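Local coordinates for Poly(A) ribonuclease pop2 (Schizosaccharomyces pombe, PDB 2P51), which removes poly(A) tails from mRNA as a metal-dependent 3'-exoribonuclease, the catalytic deadenylase component of the CCR4-NOT complex, at residues Asp51-Gly56 with His236-Asp241; Ile85-Leu90 with Thr105-Phe110; Arg44-Ser49 with Ser93-Asn98. All blocks are in the same frame, centred on the assembly; numbering follows the deposited sequence. Where two conformers were deposited one is given.

How the contacts relate
Contacts 1 and 2 lie deep in the chain with centres about 7 Å apart, whereas contact 3 sits near the surface, its centre about 20 Å from that of contact 1. All three bear on one mixed sheet. Strand 47-53 supplies a segment to contact 1 at its C-terminal end and to contact 3 at its N-terminal end; strand 87-93, its neighbour, carries one side of contact 2. Backbone bonds from Asp51 to Gly89 and from Glu53 to Gln87 tie contacts 1 and 2 together. Chemistry changes with place: carboxylates and magnesium in contact 1, paired strands with buried amides and aromatic rings in contact 2, and a solvent-facing turn in contact 3.

Contact 1 (Asp51-Gly56 with His236-Asp241); sequences DTEFPG and HQAGSD. With MG (magnesium ion), chain C; MG (magnesium ion), chain B.
Where Thr52 and Ala238 bring the end of strand 47-53 against the start of helix 238-257, their CA atoms are 5.2 Å apart, and what joins the two segments is metal coordination. Asp51 OD2, Glu53 OE2 and Asp241 OD2 all bind one magnesium ion, the last at 2.0 Å. Asp51 spans both metals: CG is anti to the backbone N (chi1 -172°), and its two oxygens go to different ions, OD1 to the second magnesium at 2.0 Å. Asp172 also binds that second ion. The Glu53 side chain bends at chi2 and crosses that of Asp241 at about a right angle, the carboxylate planes 66° apart, with OE2 and OD2 3.0 Å apart on their shared metal. Its other oxygen, Glu53 OE1, lies over one face of the His236 ring, 3.3 Å from NE2 in a geometry too poor for a hydrogen bond. At the ring edge a water links His236 NE2 to Phe54 O. Asp241 OD1, turned from the metal, accepts from His236 N at 3.1 Å on its syn side and forms a salt bridge with Arg231, which together probably fix the rotation of the carboxylate. Ala238 CB packs 3.7 Å from Asp51 O. This is the acidic two-metal centre of a DEDD nuclease: the close carboxylate oxygens would repel one another without the cations, so the bound magnesium probably holds strand and helix together.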
loop_
_atom_site.group_PDB
_atom_site.type_symbol
_atom_site.label_atom_id
_atom_site.label_comp_id
_atom_site.label_asym_id
_atom_site.label_seq_id
_atom_site.Cartn_x
_atom_site.Cartn_y
_atom_site.Cartn_z
ATOM N N ASP A 51 0.222 2.185 -0.704
ATOM C CA ASP A 51 1.029 1.424 -1.653
ATOM C C ASP A 51 2.274 0.900 -0.939
ATOM O O ASP A 51 2.595 1.478 0.139
ATOM C CB ASP A 51 1.481 2.261 -2.867
ATOM C CG ASP A 51 2.148 1.428 -3.957
ATOM O OD1 ASP A 51 1.733 0.254 -4.133
ATOM O OD2 ASP A 51 3.058 1.990 -4.597
ATOM N N THR A 52 2.960 -0.098 -1.507
ATOM C CA THR A 52 4.234 -0.490 -0.915
ATOM C C THR A 52 5.257 -0.691 -2.041
ATOM O O THR A 52 4.893 -0.910 -3.190
ATOM C CB THR A 52 4.212 -1.820 -0.119
ATOM O OG1 THR A 52 4.123 -2.921 -1.022
ATOM C CG2 THR A 52 3.020 -1.854 0.872
ATOM N N GLU A 53 6.545 -0.569 -1.720
ATOM C CA GLU A 53 7.571 -0.997 -2.652
ATOM C C GLU A 53 8.319 -2.172 -1.973
ATOM O O GLU A 53 8.525 -2.174 -0.743
ATOM C CB GLU A 53 8.551 0.110 -3.018
ATOM C CG GLU A 53 7.947 1.389 -3.578
ATOM C CD GLU A 53 7.114 1.199 -4.814
ATOM O OE1 GLU A 53 7.431 0.368 -5.673
ATOM O OE2 GLU A 53 6.075 1.919 -4.936
ATOM N N PHE A 54 8.750 -3.142 -2.748
ATOM C CA PHE A 54 9.389 -4.358 -2.267
ATOM C C PHE A 54 10.218 -4.910 -3.424
ATOM O O PHE A 54 10.090 -4.408 -4.557
ATOM C CB PHE A 54 8.327 -5.347 -1.787
ATOM C CG PHE A 54 7.241 -5.618 -2.812
ATOM C CD1 PHE A 54 7.399 -6.609 -3.779
ATOM C CD2 PHE A 54 6.050 -4.886 -2.772
ATOM C CE1 PHE A 54 6.409 -6.859 -4.703
ATOM C CE2 PHE A 54 5.063 -5.117 -3.717
ATOM C CZ PHE A 54 5.257 -6.118 -4.665
ATOM N N PRO A 55 11.101 -5.843 -3.172
ATOM C CA PRO A 55 12.096 -6.209 -4.211
ATOM C C PRO A 55 11.616 -7.212 -5.242
ATOM O O PRO A 55 12.358 -8.106 -5.680
ATOM C CB PRO A 55 13.266 -6.751 -3.388
ATOM C CG PRO A 55 12.765 -7.119 -2.060
ATOM C CD PRO A 55 11.384 -6.527 -1.882
ATOM N N GLY A 56 10.361 -7.053 -5.667
ATOM C CA GLY A 56 9.873 -7.822 -6.796
ATOM C C GLY A 56 9.462 -9.240 -6.441
ATOM O O GLY A 56 9.138 -9.509 -5.280
ATOM N N HIS A 236 6.682 5.167 -8.855
ATOM C CA HIS A 236 7.351 3.975 -8.369
ATOM C C HIS A 236 8.081 4.303 -7.081
ATOM O O HIS A 236 9.061 3.622 -6.758
ATOM C CB HIS A 236 8.250 3.377 -9.482
ATOM C CG HIS A 236 8.421 1.915 -9.260
ATOM N ND1 HIS A 236 7.676 0.983 -9.961
ATOM C CD2 HIS A 236 9.221 1.226 -8.406
ATOM C CE1 HIS A 236 8.011 -0.238 -9.548
ATOM N NE2 HIS A 236 8.965 -0.125 -8.607
ATOM N N GLN A 237 7.568 5.288 -6.333
ATOM C CA GLN A 237 7.905 5.456 -4.928
ATOM C C GLN A 237 6.585 5.398 -4.153
ATOM O O GLN A 237 5.605 5.950 -4.673
ATOM C CB GLN A 237 8.723 6.715 -4.591
ATOM C CG GLN A 237 10.182 6.503 -5.095
ATOM C CD GLN A 237 11.186 7.304 -4.308
ATOM O OE1 GLN A 237 11.243 7.304 -3.082
ATOM N NE2 GLN A 237 12.047 8.095 -4.986
ATOM N N ALA A 238 6.565 4.733 -2.999
ATOM C CA ALA A 238 5.248 4.382 -2.429
ATOM C C ALA A 238 4.468 5.605 -1.983
ATOM O O ALA A 238 3.234 5.586 -2.051
ATOM C CB ALA A 238 5.368 3.398 -1.298
ATOM N N GLY A 239 5.108 6.662 -1.498
ATOM C CA GLY A 239 4.420 7.860 -1.068
ATOM C C GLY A 239 3.641 8.469 -2.200
ATOM O O GLY A 239 2.416 8.710 -2.121
ATOM N N SER A 240 4.293 8.715 -3.320
ATOM C CA SER A 240 3.685 9.311 -4.503
ATOM C C SER A 240 2.642 8.378 -5.087
ATOM O O SER A 240 1.538 8.822 -5.461
ATOM C CB SER A 240 4.806 9.593 -5.518
ATOM O OG SER A 240 4.236 10.120 -6.705
ATOM N N ASP A 241 2.960 7.086 -5.155
ATOM C CA ASP A 241 1.959 6.154 -5.707
ATOM C C ASP A 241 0.703 6.096 -4.825
ATOM O O ASP A 241 -0.427 6.019 -5.366
ATOM C CB ASP A 241 2.538 4.754 -5.850
ATOM C CG ASP A 241 3.661 4.614 -6.857
ATOM O OD1 ASP A 241 3.817 5.482 -7.759
ATOM O OD2 ASP A 241 4.440 3.617 -6.788
HETATM MG MG MG C . 4.394 1.673 -6.161
HETATM MG MG MG B . 0.970 -1.235 -5.315
HETATM O O HOH W 1 2.630 -2.456 -5.176
HETATM O O HOH W 2 4.399 -0.419 -5.774
HETATM O O HOH W 3 10.204 -2.550 -7.250
HETATM O O HOH W 4 -0.805 -0.247 -5.664
HETATM O O HOH W 5 1.845 -0.379 -6.902
HETATM O O HOH W 6 0.056 -2.711 -6.551
#

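Contact 2 (Ile85-Leu90 with Thr105-Phe110)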
loop_
_atom_site.group_PDB
_atom_site.type_symbol
_atom_site.label_atom_id
_atom_site.label_comp_id
_atom_site.label_asym_id
_atom_site.label_seq_id
_atom_site.Cartn_x
_atom_site.Cartn_y
_atom_site.Cartn_z
ATOM N N ILE A 85 10.175 -5.859 2.914
ATOM C CA ILE A 85 9.569 -4.591 2.502
ATOM C C ILE A 85 10.591 -3.458 2.425
ATOM O O ILE A 85 11.509 -3.444 3.239
ATOM C CB ILE A 85 8.436 -4.235 3.488
ATOM C CG1 ILE A 85 7.544 -3.102 3.011
ATOM C CG2 ILE A 85 8.979 -3.909 4.899
ATOM C CD1 ILE A 85 6.798 -3.291 1.752
ATOM N N ILE A 86 10.365 -2.555 1.450
ATOM C CA ILE A 86 11.289 -1.421 1.277
ATOM C C ILE A 86 10.590 -0.108 1.578
ATOM O O ILE A 86 11.214 0.773 2.224
ATOM C CB ILE A 86 11.934 -1.464 -0.139
ATOM C CG1 ILE A 86 12.874 -2.675 -0.271
ATOM C CG2 ILE A 86 12.683 -0.185 -0.462
ATOM C CD1 ILE A 86 13.345 -2.986 -1.699
ATOM N N GLN A 87 9.353 0.086 1.178
ATOM C CA GLN A 87 8.675 1.314 1.515
ATOM C C GLN A 87 7.167 1.047 1.708
ATOM O O GLN A 87 6.624 0.178 1.029
ATOM C CB GLN A 87 8.674 2.418 0.441
ATOM C CG GLN A 87 9.941 3.170 0.210
ATOM C CD GLN A 87 9.829 4.221 -0.871
ATOM O OE1 GLN A 87 9.123 3.979 -1.889
ATOM N NE2 GLN A 87 10.511 5.322 -0.724
ATOM N N ILE A 88 6.531 1.812 2.568
ATOM C CA ILE A 88 5.068 1.857 2.628
ATOM C C ILE A 88 4.641 3.303 2.470
ATOM O O ILE A 88 5.210 4.159 3.159
ATOM C CB ILE A 88 4.473 1.319 3.946
ATOM C CG1 ILE A 88 4.785 -0.168 4.140
ATOM C CG2 ILE A 88 2.973 1.602 4.029
ATOM C CD1 ILE A 88 4.405 -0.788 5.462
ATOM N N GLY A 89 3.664 3.566 1.631
ATOM C CA GLY A 89 3.106 4.920 1.445
ATOM C C GLY A 89 1.704 4.995 2.018
ATOM O O GLY A 89 0.903 4.086 1.722
ATOM N N LEU A 90 1.453 6.006 2.861
ATOM C CA LEU A 90 0.125 6.219 3.395
ATOM C C LEU A 90 -0.309 7.668 3.112
ATOM O O LEU A 90 0.323 8.589 3.613
ATOM C CB LEU A 90 0.073 5.965 4.902
ATOM C CG LEU A 90 0.484 4.605 5.452
ATOM C CD1 LEU A 90 0.402 4.581 6.974
ATOM C CD2 LEU A 90 -0.374 3.496 4.837
ATOM N N THR A 105 1.042 13.002 1.680
ATOM C CA THR A 105 1.299 11.573 1.851
ATOM C C THR A 105 2.534 11.375 2.726
ATOM O O THR A 105 3.412 12.249 2.797
ATOM C CB THR A 105 1.448 10.894 0.473
ATOM O OG1 THR A 105 1.565 9.478 0.639
ATOM C CG2 THR A 105 2.714 11.362 -0.257
ATOM N N TRP A 106 2.636 10.231 3.413
ATOM C CA TRP A 106 3.808 9.825 4.155
ATOM C C TRP A 106 4.469 8.653 3.431
ATOM O O TRP A 106 3.761 7.778 2.908
ATOM C CB TRP A 106 3.440 9.326 5.563
ATOM C CG TRP A 106 3.199 10.449 6.537
ATOM C CD1 TRP A 106 4.138 10.942 7.419
ATOM C CD2 TRP A 106 2.001 11.211 6.746
ATOM N NE1 TRP A 106 3.580 11.969 8.160
ATOM C CE2 TRP A 106 2.297 12.152 7.780
ATOM C CE3 TRP A 106 0.723 11.208 6.180
ATOM C CZ2 TRP A 106 1.348 13.065 8.246
ATOM C CZ3 TRP A 106 -0.232 12.102 6.632
ATOM C CH2 TRP A 106 0.086 13.020 7.658
ATOM N N GLN A 107 5.787 8.660 3.472
ATOM C CA GLN A 107 6.544 7.580 2.898
ATOM C C GLN A 107 7.451 6.995 3.982
ATOM O O GLN A 107 8.415 7.623 4.397
ATOM C CB GLN A 107 7.373 8.132 1.738
ATOM C CG GLN A 107 8.280 7.131 1.046
ATOM C CD GLN A 107 8.621 7.683 -0.352
ATOM O OE1 GLN A 107 7.894 7.316 -1.293
ATOM N NE2 GLN A 107 9.671 8.475 -0.443
ATOM N N PHE A 108 7.156 5.765 4.413
ATOM C CA PHE A 108 7.909 5.061 5.431
ATOM C C PHE A 108 9.003 4.251 4.745
ATOM O O PHE A 108 8.666 3.444 3.858
ATOM C CB PHE A 108 6.982 4.112 6.200
ATOM C CG PHE A 108 5.955 4.882 7.013
ATOM C CD1 PHE A 108 6.212 5.175 8.347
ATOM C CD2 PHE A 108 4.779 5.323 6.459
ATOM C CE1 PHE A 108 5.282 5.900 9.082
ATOM C CE2 PHE A 108 3.854 6.061 7.199
ATOM C CZ PHE A 108 4.095 6.385 8.509
ATOM N N ASN A 109 10.253 4.471 5.116
ATOM C CA ASN A 109 11.387 3.812 4.460
ATOM C C ASN A 109 12.001 2.740 5.350
ATOM O O ASN A 109 12.413 3.092 6.479
ATOM C CB ASN A 109 12.423 4.907 4.129
ATOM C CG ASN A 109 11.829 5.920 3.142
ATOM O OD1 ASN A 109 11.499 5.566 1.998
ATOM N ND2 ASN A 109 11.686 7.152 3.625
ATOM N N PHE A 110 12.026 1.490 4.909
ATOM C CA PHE A 110 12.364 0.370 5.787
ATOM C C PHE A 110 13.780 -0.143 5.568
ATOM O O PHE A 110 14.393 -0.003 4.502
ATOM C CB PHE A 110 11.366 -0.779 5.560
ATOM C CG PHE A 110 10.011 -0.360 6.118
ATOM C CD1 PHE A 110 9.712 -0.537 7.461
ATOM C CD2 PHE A 110 9.062 0.255 5.322
ATOM C CE1 PHE A 110 8.484 -0.160 7.985
ATOM C CE2 PHE A 110 7.819 0.617 5.808
ATOM C CZ PHE A 110 7.550 0.431 7.171
#
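The hairpin of strands 87-93 and 105-109 forms part of the mixed RNase H-like sheet, with Ile88-Phe108 and Leu90-Trp106 as hydrogen-bonded pairs. Phe108 N reaches Ile88 O at 2.8 Å, and Phe110 N gives a nearly straight bond (172°) to Ile86 O. Toward strand 47-53, Ile86 and Gln87 together stand opposite Glu53 in a classic beta bulge. Beside Ile88, Ile85 CG2 lies over one face of the Phe110 ring, and Ile88 CG1 comes 3.6 Å from Phe110 CE2; Leu90 CD1 meets Phe108 CE2 at 3.8 Å. The face of Gln87 is polar. Its chain is extended beyond CG (chi2 180°) and lies beside Asn109, where NE2 donates to Asn109 OD1 at 2.9 Å, nearly along the C=O axis. Gln87 NE2 also bonds Gln237 OE1, and Gln87 OE1 accepts from Ala238 N. An alanine in place of Gln87 would probably leave Asn109 OD1, Gln237 OE1 and Ala238 N without these partners and weaken the tie between hairpin and helix. Gln107, whose NE2 bonds Asp25, and Thr105 add bonds to Gly239, so helix 238-257 begins against this polar face, while helix 31-41 packs on Trp106 and Phe108 and strand 47-53 flanks strand 87-93.

Contact 3 (Arg44-Ser49 with Ser93-Asn98)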
loop_
_atom_site.group_PDB
_atom_site.type_symbol
_atom_site.label_atom_id
_atom_site.label_comp_id
_atom_site.label_asym_id
_atom_site.label_seq_id
_atom_site.Cartn_x
_atom_site.Cartn_y
_atom_site.Cartn_z
ATOM N N ARG A 44 -10.026 13.194 11.516
ATOM C CA ARG A 44 -10.480 14.201 10.569
ATOM C C ARG A 44 -10.252 13.784 9.119
ATOM O O ARG A 44 -10.925 14.300 8.217
ATOM C CB ARG A 44 -9.758 15.542 10.808
ATOM C CG ARG A 44 -10.299 16.314 12.014
ATOM C CD ARG A 44 -9.439 17.557 12.205
ATOM N NE ARG A 44 -8.209 17.146 12.894
ATOM C CZ ARG A 44 -7.066 17.768 12.743
ATOM N NH1 ARG A 44 -7.024 18.802 11.902
ATOM N NH2 ARG A 44 -5.989 17.389 13.404
ATOM N N TYR A 45 -9.283 12.900 8.880
ATOM C CA TYR A 45 -8.921 12.454 7.520
ATOM C C TYR A 45 -8.883 10.912 7.479
ATOM O O TYR A 45 -7.810 10.310 7.436
ATOM C CB TYR A 45 -7.562 13.048 7.135
ATOM C CG TYR A 45 -7.549 14.563 7.108
ATOM C CD1 TYR A 45 -7.900 15.275 5.963
ATOM C CD2 TYR A 45 -7.179 15.247 8.294
ATOM C CE1 TYR A 45 -7.882 16.673 5.998
ATOM C CE2 TYR A 45 -7.149 16.630 8.316
ATOM C CZ TYR A 45 -7.494 17.305 7.163
ATOM O OH TYR A 45 -7.469 18.681 7.196
ATOM N N PRO A 46 -10.066 10.295 7.576
ATOM C CA PRO A 46 -10.144 8.867 7.858
ATOM C C PRO A 46 -10.088 7.972 6.644
ATOM O O PRO A 46 -10.414 6.771 6.750
ATOM C CB PRO A 46 -11.523 8.750 8.548
ATOM C CG PRO A 46 -12.352 9.814 7.874
ATOM C CD PRO A 46 -11.401 10.955 7.593
ATOM N N VAL A 47 -9.691 8.455 5.492
ATOM C CA VAL A 47 -9.563 7.680 4.246
ATOM C C VAL A 47 -8.047 7.526 3.996
ATOM O O VAL A 47 -7.361 8.511 3.750
ATOM C CB VAL A 47 -10.296 8.294 3.058
ATOM C CG1 VAL A 47 -10.098 7.422 1.798
ATOM C CG2 VAL A 47 -11.777 8.458 3.350
ATOM N N VAL A 48 -7.559 6.283 4.121
ATOM C CA VAL A 48 -6.116 6.050 3.975
ATOM C C VAL A 48 -5.821 5.327 2.663
ATOM O O VAL A 48 -6.348 4.196 2.508
ATOM C CB VAL A 48 -5.619 5.176 5.120
ATOM C CG1 VAL A 48 -4.114 4.913 4.953
ATOM C CG2 VAL A 48 -5.900 5.789 6.501
ATOM N N SER A 49 -5.032 5.907 1.776
ATOM C CA SER A 49 -4.651 5.245 0.507
ATOM C C SER A 49 -3.246 4.700 0.656
ATOM O O SER A 49 -2.421 5.432 1.264
ATOM C CB SER A 49 -4.745 6.207 -0.693
ATOM O OG SER A 49 -6.122 6.633 -0.784
ATOM N N SER A 93 -6.844 11.276 3.469
ATOM C CA SER A 93 -7.795 12.209 2.921
ATOM C C SER A 93 -9.027 12.210 3.826
ATOM O O SER A 93 -9.318 11.229 4.507
ATOM C CB SER A 93 -8.242 11.757 1.513
ATOM O OG SER A 93 -7.169 11.527 0.593
ATOM N N ASP A 94 -9.773 13.311 3.731
ATOM C CA ASP A 94 -11.133 13.284 4.329
ATOM C C ASP A 94 -12.083 12.600 3.355
ATOM O O ASP A 94 -11.705 12.099 2.275
ATOM C CB ASP A 94 -11.600 14.679 4.757
ATOM C CG ASP A 94 -11.951 15.603 3.616
ATOM O OD1 ASP A 94 -11.990 15.234 2.421
ATOM O OD2 ASP A 94 -12.182 16.794 3.900
ATOM N N GLU A 95 -13.364 12.553 3.716
ATOM C CA GLU A 95 -14.312 11.774 2.921
ATOM C C GLU A 95 -14.702 12.436 1.610
ATOM O O GLU A 95 -15.465 11.834 0.803
ATOM C CB GLU A 95 -15.550 11.586 3.805
ATOM C CG GLU A 95 -15.274 10.714 5.022
ATOM C CD GLU A 95 -15.343 9.226 4.740
ATOM O OE1 GLU A 95 -15.439 8.818 3.539
ATOM O OE2 GLU A 95 -15.317 8.470 5.748
ATOM N N GLU A 96 -14.194 13.658 1.409
ATOM C CA GLU A 96 -14.458 14.294 0.097
ATOM C C GLU A 96 -13.148 14.531 -0.644
ATOM O O GLU A 96 -13.141 15.298 -1.611
ATOM C CB GLU A 96 -15.287 15.531 0.314
ATOM C CG GLU A 96 -16.770 15.219 0.527
ATOM C CD GLU A 96 -17.526 14.493 -0.568
ATOM O OE1 GLU A 96 -17.171 14.480 -1.769
ATOM O OE2 GLU A 96 -18.581 13.890 -0.221
ATOM N N GLY A 97 -12.092 13.826 -0.237
ATOM C CA GLY A 97 -10.843 13.813 -0.997
ATOM C C GLY A 97 -9.850 14.901 -0.654
ATOM O O GLY A 97 -8.815 15.035 -1.315
ATOM N N ASN A 98 -10.131 15.690 0.387
ATOM C CA ASN A 98 -9.149 16.730 0.721
ATOM C C ASN A 98 -8.037 16.129 1.575
ATOM O O ASN A 98 -8.320 15.417 2.551
ATOM C CB ASN A 98 -9.806 17.854 1.499
ATOM C CG ASN A 98 -11.001 18.432 0.759
ATOM O OD1 ASN A 98 -10.835 19.047 -0.303
ATOM N ND2 ASN A 98 -12.191 18.258 1.301
HETATM O O HOH W 7 -6.535 8.881 1.065
#
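Val47 O accepts from Ser93 N at 2.8 Å and from a water, and Val47 N returns a bond to Ser93 O at 3.0 Å. The two backbone bonds make Val47 and Ser93 an antiparallel hydrogen-bonded pair, joining the start of strand 47-53 to the end of strand 87-93 just before the chain enters a type I beta turn from Asp94 to Gly97. The same water also bonds Ser49 OG, and Ser93 OG joins it in the conformer given, one of two. Tyr45 presents its ring edge to the turn: CD1 is 3.4 Å from Asn98 O, which lies in the ring plane. Just before it in the chain, Arg44 O rests 3.5 Å from Asp94 CB. Pro46 and Val47 meet Glu95, whose chain bends at chi2 (-83°) and brings CD back toward strand 47-53. The Glu95 side chain crosses those of Pro46 and Val47 at about a right angle, with OE1 3.7 Å from Val47 CG2 and OE2 near Pro46 CG. These are van der Waals contacts of carboxylate oxygens with aliphatic carbons. Val47 also packs on Phe250 of helix 238-257, and Arg253 of that helix forms a salt bridge with Glu96, so the helix touches both the strand and the turn. Within the turn, a chi1 of 72° sets CG of Asp94 between its backbone N and carbonyl carbon, from where OD1 can meet two backbone N-H groups. It accepts from Glu96 N, which makes an Asx turn, and from Asn98 N at 2.8 Å; the two donors approach from opposite faces of the carboxylate. Asp94 OD2 uses its syn lone pair for Asn98 ND2, 3.0 Å away and almost straight at 172°.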